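Local coordinates for protein aromatic-amino-acid:2-oxoglutarate transaminase (Candida albicans, PDB 6HND) that probably transfers amino groups between aromatic amino acids, or 2-aminoadipate, and 2-oxo acids, using pyridoxal 5'-phosphate as cofactor, at residues Tyr285-Lys290 against Asn318-Ser323; Asp313-Asn318 against Gly394-Ile399; Val439-Asn444 against Asp511-Phe516; Leu457-Leu462 against Ile467-Gly472. All blocks are in the same frame, centred on the assembly; numbering follows the deposited sequence.

Interaction 1. Residues Tyr285-Lys290 against Asn318-Ser323; sequences YLTLPK and NHLTPS
Leu-320 lays one methyl against the ring of Tyr-285, its CD1 standing 3.8 Å from CD1 of the tyrosine. This is the tightly packed half of the contact. With CG of Leu-320 swung away from its own backbone N (chi1 -151°), the branch carrying CD1 also comes within 4.1 Å of CA of Tyr-285. The far end of the tyrosine is held elsewhere: its OH is hydrogen-bonded to Glu-337 and Thr-150, which fixes the ring between a polar anchor and an apolar flank.

Thr-287 joins this half to the looser one. Its methyl CG2 rests over the main chain of His-319, 3.8 Å from the carbonyl O, while OG1 lies 3.9 Å from CB of the histidine. Beyond them a water spans the gap, 2.9 Å from OG1 of Thr-287 and 2.8 Å from ND1 of His-319, so the imidazole, partly exposed, meets the threonine through solvent. The same OG1 has a second polar partner in Arg-403 of helix 392-418.

Leu-286 centres an inverse gamma turn, closed by a weak bond from N of Thr-287 to O of Tyr-285. The same loop carries Tyr-283, a pyridoxal phosphate-binding residue, two positions before Tyr-285. The contact thus lies behind the cofactor site of this aminotransferase, the Tyr-285 side chain being about 12 Å from the bound pyridoxal phosphate.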
loop_
_atom_site.group_PDB
_atom_site.type_symbol
_atom_site.label_atom_id
_atom_site.label_comp_id
_atom_site.label_asym_id
_atom_site.label_seq_id
_atom_site.Cartn_x
_atom_site.Cartn_y
_atom_site.Cartn_z
ATOM N N TYR B 285 -6.094 16.048 17.135
ATOM C CA TYR B 285 -6.087 15.580 18.542
ATOM C C TYR B 285 -5.051 16.391 19.321
ATOM O O TYR B 285 -5.196 16.502 20.551
ATOM C CB TYR B 285 -5.855 14.074 18.662
ATOM C CG TYR B 285 -6.930 13.258 18.006
ATOM C CD1 TYR B 285 -8.184 13.189 18.574
ATOM C CD2 TYR B 285 -6.708 12.557 16.832
ATOM C CE1 TYR B 285 -9.199 12.457 17.998
ATOM C CE2 TYR B 285 -7.724 11.814 16.246
ATOM C CZ TYR B 285 -8.979 11.773 16.827
ATOM O OH TYR B 285 -10.019 11.084 16.288
ATOM N N LEU B 286 -4.068 16.971 18.627
ATOM C CA LEU B 286 -3.006 17.808 19.259
ATOM C C LEU B 286 -3.531 19.238 19.400
ATOM O O LEU B 286 -3.131 20.092 18.620
ATOM C CB LEU B 286 -1.741 17.714 18.407
ATOM C CG LEU B 286 -1.248 16.286 18.164
ATOM C CD1 LEU B 286 -0.088 16.280 17.180
ATOM C CD2 LEU B 286 -0.863 15.588 19.472
ATOM N N THR B 287 -4.450 19.457 20.346
ATOM C CA THR B 287 -5.099 20.766 20.607
ATOM C C THR B 287 -4.094 21.597 21.409
ATOM O O THR B 287 -3.441 21.019 22.286
ATOM C CB THR B 287 -6.455 20.604 21.315
ATOM O OG1 THR B 287 -6.215 19.925 22.553
ATOM C CG2 THR B 287 -7.460 19.827 20.494
ATOM N N LEU B 288 -3.946 22.883 21.084
ATOM C CA LEU B 288 -2.903 23.753 21.688
ATOM C C LEU B 288 -3.586 24.949 22.332
ATOM O O LEU B 288 -4.298 25.673 21.638
ATOM C CB LEU B 288 -1.925 24.201 20.597
ATOM C CG LEU B 288 -1.383 23.109 19.684
ATOM C CD1 LEU B 288 -0.545 23.717 18.576
ATOM C CD2 LEU B 288 -0.576 22.093 20.468
ATOM N N PRO B 289 -3.399 25.192 23.650
ATOM C CA PRO B 289 -3.911 26.401 24.289
ATOM C C PRO B 289 -3.254 27.646 23.680
ATOM O O PRO B 289 -2.125 27.533 23.155
ATOM C CB PRO B 289 -3.566 26.301 25.780
ATOM C CG PRO B 289 -2.850 24.974 25.966
ATOM C CD PRO B 289 -2.657 24.351 24.589
ATOM N N LYS B 290 -3.962 28.781 23.715
ATOM C CA LYS B 290 -3.469 30.039 23.088
ATOM C C LYS B 290 -2.165 30.471 23.780
ATOM O O LYS B 290 -1.932 30.130 24.961
ATOM C CB LYS B 290 -4.568 31.104 23.008
ATOM C CG LYS B 290 -4.866 31.935 24.240
ATOM C CD LYS B 290 -5.444 33.304 23.861
ATOM C CE LYS B 290 -6.565 33.771 24.769
ATOM N NZ LYS B 290 -6.117 33.947 26.174
ATOM N N ASN B 318 -14.329 19.887 25.936
ATOM C CA ASN B 318 -14.065 21.342 25.830
ATOM C C ASN B 318 -12.885 21.630 24.898
ATOM O O ASN B 318 -12.875 22.738 24.356
ATOM C CB ASN B 318 -13.907 21.946 27.224
ATOM C CG ASN B 318 -15.134 21.668 28.076
ATOM O OD1 ASN B 318 -16.239 22.062 27.714
ATOM N ND2 ASN B 318 -14.965 20.935 29.164
ATOM N N HIS B 319 -11.945 20.701 24.688
ATOM C CA HIS B 319 -10.724 20.997 23.886
ATOM C C HIS B 319 -10.922 20.547 22.434
ATOM O O HIS B 319 -10.754 21.383 21.522
ATOM C CB HIS B 319 -9.497 20.407 24.569
ATOM C CG HIS B 319 -9.206 21.116 25.847
ATOM N ND1 HIS B 319 -8.269 22.127 25.929
ATOM C CD2 HIS B 319 -9.783 21.013 27.067
ATOM C CE1 HIS B 319 -8.252 22.593 27.164
ATOM N NE2 HIS B 319 -9.179 21.925 27.885
ATOM N N LEU B 320 -11.296 19.288 22.246
ATOM C CA LEU B 320 -11.481 18.654 20.917
ATOM C C LEU B 320 -12.562 19.405 20.137
ATOM O O LEU B 320 -13.638 19.552 20.644
ATOM C CB LEU B 320 -11.840 17.183 21.138
ATOM C CG LEU B 320 -11.419 16.234 20.022
ATOM C CD1 LEU B 320 -9.908 16.299 19.811
ATOM C CD2 LEU B 320 -11.872 14.810 20.332
ATOM N N THR B 321 -12.276 19.903 18.945
ATOM C CA THR B 321 -13.324 20.501 18.092
ATOM C C THR B 321 -14.028 19.374 17.348
ATOM O O THR B 321 -13.343 18.516 16.810
ATOM C CB THR B 321 -12.768 21.540 17.125
ATOM O OG1 THR B 321 -11.911 22.410 17.876
ATOM C CG2 THR B 321 -13.897 22.259 16.419
ATOM N N PRO B 322 -15.389 19.324 17.330
ATOM C CA PRO B 322 -16.128 18.287 16.624
ATOM C C PRO B 322 -15.747 18.099 15.156
ATOM O O PRO B 322 -15.481 19.086 14.490
ATOM C CB PRO B 322 -17.574 18.763 16.705
ATOM C CG PRO B 322 -17.634 19.504 18.019
ATOM C CD PRO B 322 -16.306 20.216 18.066
ATOM N N SER B 323 -15.755 16.826 14.726
ATOM C CA SER B 323 -15.622 16.361 13.326
ATOM C C SER B 323 -16.915 16.675 12.573
ATOM O O SER B 323 -17.999 16.640 13.194
ATOM C CB SER B 323 -15.289 14.863 13.280
ATOM O OG SER B 323 -15.473 14.299 11.978
HETATM O O HOH W 1 -6.116 22.329 24.199
#

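Interaction 2. Residues Asp313-Asn318 against Gly394-Ile399; sequences DDYLKN and GWLEWI
Tyr-315 turns its ring edge to a methyl of Leu-396: CD2 of the leucine lies near the ring plane, 4.1 Å from CE2. The tyrosine ring reaches across because CG stands anti to the backbone N (chi1 170°), carrying the phenol outward from helix 312-319. One turn further along the other helix, CG2 of Ile-399 comes to 4.1 Å from OH of Tyr-315, the two side chains crossing at about a right angle. The tyrosine therefore meets two residues of one helix face, Leu-396 beside CE2 and Ile-399 by the hydroxyl.

That hydroxyl is buried yet satisfied, being hydrogen-bonded to the carbonyl O of Tyr-285. The bond anchors the far end of the ring, while Leu-396 and Ile-399 supply part of the hydrocarbon around it, with Thr-287 and Leu-320 also packing on the tyrosine. A lighter contact flanks this one, with CD2 of Leu-316 reaching to 4.4 Å from CD1 of Leu-396. Leu-396 thus offers a different methyl to each of two consecutive residues.

Within 313-318 the backbone widens into a pi-type turn at 315-318. The axes of the two short segments stay 11.7 Å apart and cross at 76°, a separation bridged by side-chain ends. Helix 137-151 packs beside both, with Arg-149 touching Leu-316 and Leu-396 also meeting Phe-146 and Thr-150, while Trp-398 packs on Phe-50 of the second subunit.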
loop_
_atom_site.group_PDB
_atom_site.type_symbol
_atom_site.label_atom_id
_atom_site.label_comp_id
_atom_site.label_asym_id
_atom_site.label_seq_id
_atom_site.Cartn_x
_atom_site.Cartn_y
_atom_site.Cartn_z
ATOM N N ASP B 313 -12.164 13.421 29.940
ATOM C CA ASP B 313 -13.557 13.941 29.818
ATOM C C ASP B 313 -13.512 15.420 29.431
ATOM O O ASP B 313 -14.286 15.835 28.525
ATOM C CB ASP B 313 -14.359 13.706 31.107
ATOM C CG ASP B 313 -14.757 12.243 31.329
ATOM O OD1 ASP B 313 -14.775 11.455 30.322
ATOM O OD2 ASP B 313 -15.047 11.882 32.515
ATOM N N ASP B 314 -12.626 16.181 30.076
ATOM C CA ASP B 314 -12.529 17.654 29.902
ATOM C C ASP B 314 -11.966 17.903 28.492
ATOM O O ASP B 314 -12.528 18.762 27.769
ATOM C CB ASP B 314 -11.726 18.283 31.050
ATOM C CG ASP B 314 -11.485 19.779 30.914
ATOM O OD1 ASP B 314 -12.228 20.444 30.158
ATOM O OD2 ASP B 314 -10.527 20.270 31.552
ATOM N N TYR B 315 -10.934 17.135 28.099
ATOM C CA TYR B 315 -10.343 17.152 26.738
ATOM C C TYR B 315 -11.446 16.923 25.695
ATOM O O TYR B 315 -11.670 17.774 24.816
ATOM C CB TYR B 315 -9.253 16.090 26.623
ATOM C CG TYR B 315 -8.739 15.862 25.221
ATOM C CD1 TYR B 315 -8.057 16.857 24.534
ATOM C CD2 TYR B 315 -8.929 14.647 24.592
ATOM C CE1 TYR B 315 -7.563 16.651 23.261
ATOM C CE2 TYR B 315 -8.407 14.411 23.332
ATOM C CZ TYR B 315 -7.738 15.420 22.653
ATOM O OH TYR B 315 -7.242 15.180 21.403
ATOM N N LEU B 316 -12.155 15.802 25.806
ATOM C CA LEU B 316 -13.139 15.386 24.777
ATOM C C LEU B 316 -14.201 16.468 24.677
ATOM O O LEU B 316 -14.630 16.757 23.546
ATOM C CB LEU B 316 -13.761 14.040 25.147
ATOM C CG LEU B 316 -12.826 12.840 25.069
ATOM C CD1 LEU B 316 -13.590 11.564 25.392
ATOM C CD2 LEU B 316 -12.146 12.750 23.709
ATOM N N LYS B 317 -14.592 17.047 25.811
ATOM C CA LYS B 317 -15.804 17.905 25.890
ATOM C C LYS B 317 -15.455 19.336 25.467
ATOM O O LYS B 317 -16.238 19.919 24.707
ATOM C CB LYS B 317 -16.402 17.871 27.299
ATOM C CG LYS B 317 -17.801 18.470 27.400
ATOM C CD LYS B 317 -18.341 18.571 28.818
ATOM C CE LYS B 317 -19.676 19.291 28.890
ATOM N NZ LYS B 317 -20.679 18.486 29.630
ATOM N N ASN B 318 -14.329 19.887 25.936
ATOM C CA ASN B 318 -14.065 21.342 25.830
ATOM C C ASN B 318 -12.885 21.630 24.898
ATOM O O ASN B 318 -12.875 22.738 24.356
ATOM C CB ASN B 318 -13.907 21.946 27.224
ATOM C CG ASN B 318 -15.134 21.668 28.076
ATOM O OD1 ASN B 318 -16.239 22.062 27.714
ATOM N ND2 ASN B 318 -14.965 20.935 29.164
ATOM N N GLY B 394 -6.410 4.789 27.231
ATOM C CA GLY B 394 -4.950 4.747 27.433
ATOM C C GLY B 394 -4.216 5.386 26.268
ATOM O O GLY B 394 -3.201 6.049 26.497
ATOM N N TRP B 395 -4.731 5.210 25.050
ATOM C CA TRP B 395 -4.137 5.764 23.806
ATOM C C TRP B 395 -4.368 7.276 23.810
ATOM O O TRP B 395 -3.394 8.031 23.508
ATOM C CB TRP B 395 -4.701 5.046 22.572
ATOM C CG TRP B 395 -4.181 5.557 21.269
ATOM C CD1 TRP B 395 -4.923 6.085 20.258
ATOM C CD2 TRP B 395 -2.817 5.606 20.839
ATOM N NE1 TRP B 395 -4.112 6.462 19.229
ATOM C CE2 TRP B 395 -2.815 6.188 19.559
ATOM C CE3 TRP B 395 -1.595 5.218 21.395
ATOM C CZ2 TRP B 395 -1.638 6.386 18.829
ATOM C CZ3 TRP B 395 -0.427 5.421 20.679
ATOM C CH2 TRP B 395 -0.450 6.004 19.414
ATOM N N LEU B 396 -5.562 7.713 24.216
ATOM C CA LEU B 396 -5.858 9.154 24.452
ATOM C C LEU B 396 -4.851 9.741 25.462
ATOM O O LEU B 396 -4.378 10.861 25.231
ATOM C CB LEU B 396 -7.306 9.317 24.940
ATOM C CG LEU B 396 -8.379 9.202 23.854
ATOM C CD1 LEU B 396 -9.772 9.100 24.467
ATOM C CD2 LEU B 396 -8.308 10.380 22.871
ATOM N N GLU B 397 -4.526 9.021 26.537
ATOM C CA GLU B 397 -3.576 9.499 27.563
ATOM C C GLU B 397 -2.197 9.670 26.910
ATOM O O GLU B 397 -1.516 10.646 27.227
ATOM C CB GLU B 397 -3.510 8.557 28.766
ATOM C CG GLU B 397 -4.779 8.498 29.604
ATOM C CD GLU B 397 -5.157 9.740 30.400
ATOM O OE1 GLU B 397 -4.368 10.735 30.385
ATOM O OE2 GLU B 397 -6.254 9.721 31.020
ATOM N N TRP B 398 -1.792 8.778 26.011
ATOM C CA TRP B 398 -0.546 8.963 25.219
ATOM C C TRP B 398 -0.662 10.191 24.280
ATOM O O TRP B 398 0.309 10.957 24.157
ATOM C CB TRP B 398 -0.191 7.680 24.462
ATOM C CG TRP B 398 0.907 7.895 23.474
ATOM C CD1 TRP B 398 0.767 8.221 22.158
ATOM C CD2 TRP B 398 2.319 7.865 23.735
ATOM N NE1 TRP B 398 1.993 8.388 21.581
ATOM C CE2 TRP B 398 2.966 8.155 22.519
ATOM C CE3 TRP B 398 3.096 7.565 24.856
ATOM C CZ2 TRP B 398 4.352 8.184 22.400
ATOM C CZ3 TRP B 398 4.464 7.573 24.732
ATOM C CH2 TRP B 398 5.082 7.907 23.530
ATOM N N ILE B 399 -1.811 10.421 23.661
ATOM C CA ILE B 399 -2.038 11.621 22.797
ATOM C C ILE B 399 -1.918 12.892 23.653
ATOM O O ILE B 399 -1.331 13.862 23.178
ATOM C CB ILE B 399 -3.398 11.497 22.060
ATOM C CG1 ILE B 399 -3.330 10.414 20.974
ATOM C CG2 ILE B 399 -3.854 12.836 21.498
ATOM C CD1 ILE B 399 -4.677 9.802 20.580
#

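Interaction 3. Residues Val439-Asn444 against Asp511-Phe516; sequences VTFKIN and DAVYEF
Val-513 buries the most surface in this contact and meets both of its partners with a single methyl. Its CG2 lies in the plane of the Phe-441 ring, at the edge, 3.9 Å from CE2. The two side chains approach from opposite directions, the phenylalanine extending from its strand with CG anti to the backbone N (chi1 -175°) and the valine from its helix. Ile-443, two residues along the same strand and on the same side of it, completes the group: its CD1 comes to 4.3 Å from that same CG2. The valine methyl is thus set against the rim of a ring and the end of an aliphatic chain, with all three residues buried.

Strand 438-443 runs inside a four-stranded antiparallel sheet, between strands 428-430 and 488-492. Helix 499-518 covers this face, and Val-428 of the neighbouring strand touches Phe-441, Ile-443 and Val-513. Helix 451-465 packs alongside, bringing Leu-458 against both Ile-443 and Phe-516.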
loop_
_atom_site.group_PDB
_atom_site.type_symbol
_atom_site.label_atom_id
_atom_site.label_comp_id
_atom_site.label_asym_id
_atom_site.label_seq_id
_atom_site.Cartn_x
_atom_site.Cartn_y
_atom_site.Cartn_z
ATOM N N VAL B 439 2.904 26.570 11.948
ATOM C CA VAL B 439 2.737 28.032 12.196
ATOM C C VAL B 439 2.774 28.778 10.866
ATOM O O VAL B 439 3.774 28.613 10.125
ATOM C CB VAL B 439 3.826 28.573 13.120
ATOM C CG1 VAL B 439 3.649 30.063 13.329
ATOM C CG2 VAL B 439 3.838 27.862 14.459
ATOM N N THR B 440 1.758 29.591 10.582
ATOM C CA THR B 440 1.831 30.632 9.527
ATOM C C THR B 440 2.688 31.805 10.034
ATOM O O THR B 440 2.339 32.465 11.069
ATOM C CB THR B 440 0.462 31.131 9.050
ATOM O OG1 THR B 440 -0.236 30.034 8.476
ATOM C CG2 THR B 440 0.577 32.215 8.002
ATOM N N PHE B 441 3.764 32.068 9.298
ATOM C CA PHE B 441 4.738 33.154 9.567
ATOM C C PHE B 441 4.599 34.153 8.427
ATOM O O PHE B 441 5.080 33.863 7.311
ATOM C CB PHE B 441 6.146 32.573 9.673
ATOM C CG PHE B 441 7.222 33.548 10.056
ATOM C CD1 PHE B 441 7.340 33.992 11.358
ATOM C CD2 PHE B 441 8.172 33.957 9.133
ATOM C CE1 PHE B 441 8.364 34.857 11.724
ATOM C CE2 PHE B 441 9.178 34.840 9.490
ATOM C CZ PHE B 441 9.291 35.260 10.792
ATOM N N LYS B 442 3.933 35.263 8.717
ATOM C CA LYS B 442 3.596 36.328 7.752
ATOM C C LYS B 442 4.785 37.271 7.590
ATOM O O LYS B 442 5.486 37.569 8.572
ATOM C CB LYS B 442 2.332 37.047 8.222
ATOM C CG LYS B 442 1.066 36.207 8.108
ATOM C CD LYS B 442 -0.213 37.000 8.154
ATOM C CE LYS B 442 -0.748 37.135 9.564
ATOM N NZ LYS B 442 -2.194 37.455 9.564
ATOM N N ILE B 443 5.008 37.683 6.353
ATOM C CA ILE B 443 6.011 38.694 5.947
ATOM C C ILE B 443 5.228 39.918 5.474
ATOM O O ILE B 443 4.554 39.799 4.411
ATOM C CB ILE B 443 6.896 38.127 4.822
ATOM C CG1 ILE B 443 7.431 36.727 5.142
ATOM C CG2 ILE B 443 7.993 39.124 4.484
ATOM C CD1 ILE B 443 8.157 36.605 6.468
ATOM N N ASN B 444 5.308 41.017 6.230
ATOM C CA ASN B 444 4.618 42.305 5.946
ATOM C C ASN B 444 5.421 43.040 4.855
ATOM O O ASN B 444 5.941 44.160 5.103
ATOM C CB ASN B 444 4.313 43.084 7.243
ATOM C CG ASN B 444 3.407 42.294 8.188
ATOM O OD1 ASN B 444 2.551 41.508 7.742
ATOM N ND2 ASN B 444 3.561 42.475 9.499
ATOM N N ASP B 511 16.345 36.973 12.215
ATOM C CA ASP B 511 17.610 37.660 11.831
ATOM C C ASP B 511 17.641 37.819 10.304
ATOM O O ASP B 511 17.926 38.923 9.800
ATOM C CB ASP B 511 18.851 36.866 12.244
ATOM C CG ASP B 511 19.230 36.846 13.720
ATOM O OD1 ASP B 511 18.656 37.628 14.529
ATOM O OD2 ASP B 511 20.120 36.023 14.053
ATOM N N ALA B 512 17.363 36.745 9.574
ATOM C CA ALA B 512 17.348 36.756 8.094
ATOM C C ALA B 512 16.290 37.745 7.568
ATOM O O ALA B 512 16.595 38.473 6.618
ATOM C CB ALA B 512 17.108 35.357 7.593
ATOM N N VAL B 513 15.082 37.782 8.155
ATOM C CA VAL B 513 13.997 38.692 7.681
ATOM C C VAL B 513 14.415 40.130 7.986
ATOM O O VAL B 513 14.264 40.999 7.087
ATOM C CB VAL B 513 12.602 38.383 8.261
ATOM C CG1 VAL B 513 11.577 39.339 7.670
ATOM C CG2 VAL B 513 12.150 36.944 8.030
ATOM N N TYR B 514 14.915 40.367 9.199
ATOM C CA TYR B 514 15.437 41.679 9.652
ATOM C C TYR B 514 16.466 42.214 8.650
ATOM O O TYR B 514 16.306 43.360 8.197
ATOM C CB TYR B 514 16.105 41.609 11.025
ATOM C CG TYR B 514 16.502 42.985 11.503
ATOM C CD1 TYR B 514 15.536 43.865 11.957
ATOM C CD2 TYR B 514 17.814 43.437 11.427
ATOM C CE1 TYR B 514 15.861 45.149 12.354
ATOM C CE2 TYR B 514 18.156 44.725 11.822
ATOM C CZ TYR B 514 17.174 45.588 12.287
ATOM O OH TYR B 514 17.441 46.870 12.679
ATOM N N GLU B 515 17.488 41.422 8.317
ATOM C CA GLU B 515 18.540 41.874 7.377
ATOM C C GLU B 515 17.874 42.171 6.042
ATOM O O GLU B 515 18.205 43.197 5.428
ATOM C CB GLU B 515 19.666 40.859 7.203
ATOM C CG GLU B 515 20.948 41.478 6.636
ATOM C CD GLU B 515 21.824 40.526 5.825
ATOM O OE1 GLU B 515 21.933 40.720 4.575
ATOM O OE2 GLU B 515 22.385 39.574 6.429
ATOM N N PHE B 516 16.948 41.324 5.609
ATOM C CA PHE B 516 16.348 41.431 4.254
ATOM C C PHE B 516 15.612 42.770 4.160
ATOM O O PHE B 516 15.801 43.489 3.142
ATOM C CB PHE B 516 15.481 40.209 3.954
ATOM C CG PHE B 516 14.662 40.309 2.697
ATOM C CD1 PHE B 516 15.224 40.045 1.463
ATOM C CD2 PHE B 516 13.319 40.602 2.760
ATOM C CE1 PHE B 516 14.467 40.122 0.307
ATOM C CE2 PHE B 516 12.559 40.677 1.608
ATOM C CZ PHE B 516 13.133 40.445 0.381
#

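Interaction 4. Residues Leu457-Leu462 against Ile467-Gly472; sequences LLLWKL and ILVVPG
Leu-462 and Ile-467 are joined by the one hydrogen bond between these segments, from N of Ile-467 to O of Leu-462 at 3.1 Å. It is nearly straight at the hydrogen (168°), but the donor stands 42° above the carbonyl plane and so misses the lone-pair direction. The bond ties the start of the strand back to the last turns of helix 451-465, across a connection of four residues.

Apolar contacts make up the rest and fall into two groups. Nearest the bond, CB of Leu-462 packs 3.8 Å from CG2 of Ile-467. Further on, Val-469 shares one methyl between two leucines: its CG2 lies 4.0 Å from CD1 of Leu-459 and 3.4 Å from CD1 of Leu-462, the latter tighter than usual for carbons. Val-469 has CG2 between its backbone N and carbonyl carbon (chi1 -61° for CG1), which directs that methyl to the helix. Leu-459 uses its other branch on the proline, CD2 standing 4.1 Å from CG of Pro-471.

Phe-489 of strand 488-492 touches both Leu-459 and Val-469, extending the apolar layer into the sheet. Ile-467 and Leu-468 pair in a parallel ladder with a strand of the second subunit, carrying the sheet across the dimer interface. A helix followed after a tight turn by a strand at the border of its own chain's sheet is an alpha-beta unit of the C-terminal part of the aminotransferase fold.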
loop_
_atom_site.group_PDB
_atom_site.type_symbol
_atom_site.label_atom_id
_atom_site.label_comp_id
_atom_site.label_asym_id
_atom_site.label_seq_id
_atom_site.Cartn_x
_atom_site.Cartn_y
_atom_site.Cartn_z
ATOM N N LEU B 457 13.378 35.712 -3.091
ATOM C CA LEU B 457 14.633 36.391 -2.702
ATOM C C LEU B 457 14.846 36.203 -1.197
ATOM O O LEU B 457 15.968 35.845 -0.805
ATOM C CB LEU B 457 14.517 37.868 -3.098
ATOM C CG LEU B 457 15.840 38.577 -3.372
ATOM C CD1 LEU B 457 16.644 37.829 -4.421
ATOM C CD2 LEU B 457 15.603 40.017 -3.787
ATOM N N LEU B 458 13.776 36.351 -0.399
ATOM C CA LEU B 458 13.812 36.181 1.077
ATOM C C LEU B 458 14.122 34.719 1.408
ATOM O O LEU B 458 14.870 34.468 2.384
ATOM C CB LEU B 458 12.477 36.641 1.671
ATOM C CG LEU B 458 12.334 36.525 3.184
ATOM C CD1 LEU B 458 13.530 37.125 3.910
ATOM C CD2 LEU B 458 11.036 37.185 3.655
ATOM N N LEU B 459 13.605 33.776 0.614
ATOM C CA LEU B 459 13.860 32.332 0.860
ATOM C C LEU B 459 15.373 32.076 0.747
ATOM O O LEU B 459 15.939 31.468 1.683
ATOM C CB LEU B 459 13.068 31.470 -0.125
ATOM C CG LEU B 459 13.115 29.964 0.156
ATOM C CD1 LEU B 459 12.524 29.634 1.524
ATOM C CD2 LEU B 459 12.408 29.169 -0.947
ATOM N N TRP B 460 16.020 32.553 -0.325
ATOM C CA TRP B 460 17.493 32.431 -0.475
ATOM C C TRP B 460 18.184 32.965 0.790
ATOM O O TRP B 460 19.094 32.289 1.278
ATOM C CB TRP B 460 17.993 33.155 -1.722
ATOM C CG TRP B 460 17.650 32.465 -2.997
ATOM C CD1 TRP B 460 16.824 32.918 -3.988
ATOM C CD2 TRP B 460 18.137 31.184 -3.419
ATOM N NE1 TRP B 460 16.780 32.005 -5.004
ATOM C CE2 TRP B 460 17.564 30.929 -4.681
ATOM C CE3 TRP B 460 18.993 30.233 -2.856
ATOM C CZ2 TRP B 460 17.823 29.752 -5.380
ATOM C CZ3 TRP B 460 19.237 29.067 -3.542
ATOM C CH2 TRP B 460 18.659 28.831 -4.787
ATOM N N LYS B 461 17.740 34.110 1.324
ATOM C CA LYS B 461 18.310 34.732 2.553
ATOM C C LYS B 461 18.201 33.794 3.773
ATOM O O LYS B 461 19.185 33.676 4.539
ATOM C CB LYS B 461 17.598 36.052 2.854
ATOM C CG LYS B 461 18.375 36.977 3.769
ATOM C CD LYS B 461 19.802 37.187 3.287
ATOM C CE LYS B 461 20.403 38.483 3.750
ATOM N NZ LYS B 461 21.835 38.531 3.397
ATOM N N LEU B 462 17.037 33.180 3.983
ATOM C CA LEU B 462 16.812 32.223 5.100
ATOM C C LEU B 462 17.792 31.055 4.932
ATOM O O LEU B 462 18.453 30.690 5.928
ATOM C CB LEU B 462 15.368 31.699 5.097
ATOM C CG LEU B 462 14.242 32.718 5.283
ATOM C CD1 LEU B 462 12.930 31.991 5.426
ATOM C CD2 LEU B 462 14.459 33.593 6.484
ATOM N N ILE B 467 18.295 28.405 8.062
ATOM C CA ILE B 467 16.926 28.021 8.519
ATOM C C ILE B 467 16.110 27.632 7.276
ATOM O O ILE B 467 15.942 28.481 6.349
ATOM C CB ILE B 467 16.305 29.143 9.390
ATOM C CG1 ILE B 467 14.972 28.729 10.012
ATOM C CG2 ILE B 467 16.181 30.451 8.617
ATOM C CD1 ILE B 467 15.037 27.485 10.878
ATOM N N LEU B 468 15.674 26.372 7.229
ATOM C CA LEU B 468 14.832 25.850 6.125
ATOM C C LEU B 468 13.345 25.998 6.489
ATOM O O LEU B 468 12.954 25.609 7.615
ATOM C CB LEU B 468 15.202 24.391 5.867
ATOM C CG LEU B 468 16.678 24.095 5.564
ATOM C CD1 LEU B 468 16.868 22.602 5.263
ATOM C CD2 LEU B 468 17.210 24.955 4.414
ATOM N N VAL B 469 12.548 26.535 5.559
ATOM C CA VAL B 469 11.072 26.698 5.691
ATOM C C VAL B 469 10.426 26.393 4.340
ATOM O O VAL B 469 11.153 26.165 3.375
ATOM C CB VAL B 469 10.679 28.101 6.193
ATOM C CG1 VAL B 469 11.269 28.379 7.557
ATOM C CG2 VAL B 469 11.055 29.194 5.210
ATOM N N VAL B 470 9.088 26.357 4.308
ATOM C CA VAL B 470 8.270 26.124 3.089
ATOM C C VAL B 470 7.563 27.430 2.783
ATOM O O VAL B 470 6.805 27.897 3.615
ATOM C CB VAL B 470 7.281 24.970 3.291
ATOM C CG1 VAL B 470 6.404 24.754 2.065
ATOM C CG2 VAL B 470 8.016 23.693 3.622
ATOM N N PRO B 471 7.794 28.053 1.606
ATOM C CA PRO B 471 7.010 29.208 1.180
ATOM C C PRO B 471 5.580 28.786 0.806
ATOM O O PRO B 471 5.392 27.697 0.271
ATOM C CB PRO B 471 7.781 29.705 -0.053
ATOM C CG PRO B 471 8.381 28.460 -0.634
ATOM C CD PRO B 471 8.765 27.647 0.581
ATOM N N GLY B 472 4.610 29.646 1.105
ATOM C CA GLY B 472 3.180 29.393 0.860
ATOM C C GLY B 472 2.881 29.197 -0.614
ATOM O O GLY B 472 1.963 28.420 -0.925
#

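Overall arrangement
Along the chain, interaction 1 comes first, closing a loop of 27 residues between 285-290 and 318-323. Interaction 2 opens inside that loop and closes beyond it at 394-399, so the two cross; they share Asn-318 and helix 312-319, linking the loop after strand 276-280 to helix 392-418. After both have closed, interaction 3 opens on strand 438-443 and closes on helix 499-518. Interaction 4, a short helix-to-strand closure, nests within it. Lys-461 NZ and Glu-515 OE1 form a salt bridge between this pair, which binds two helices to one antiparallel sheet. The centres of interactions 1 and 3 are about 28 Å apart.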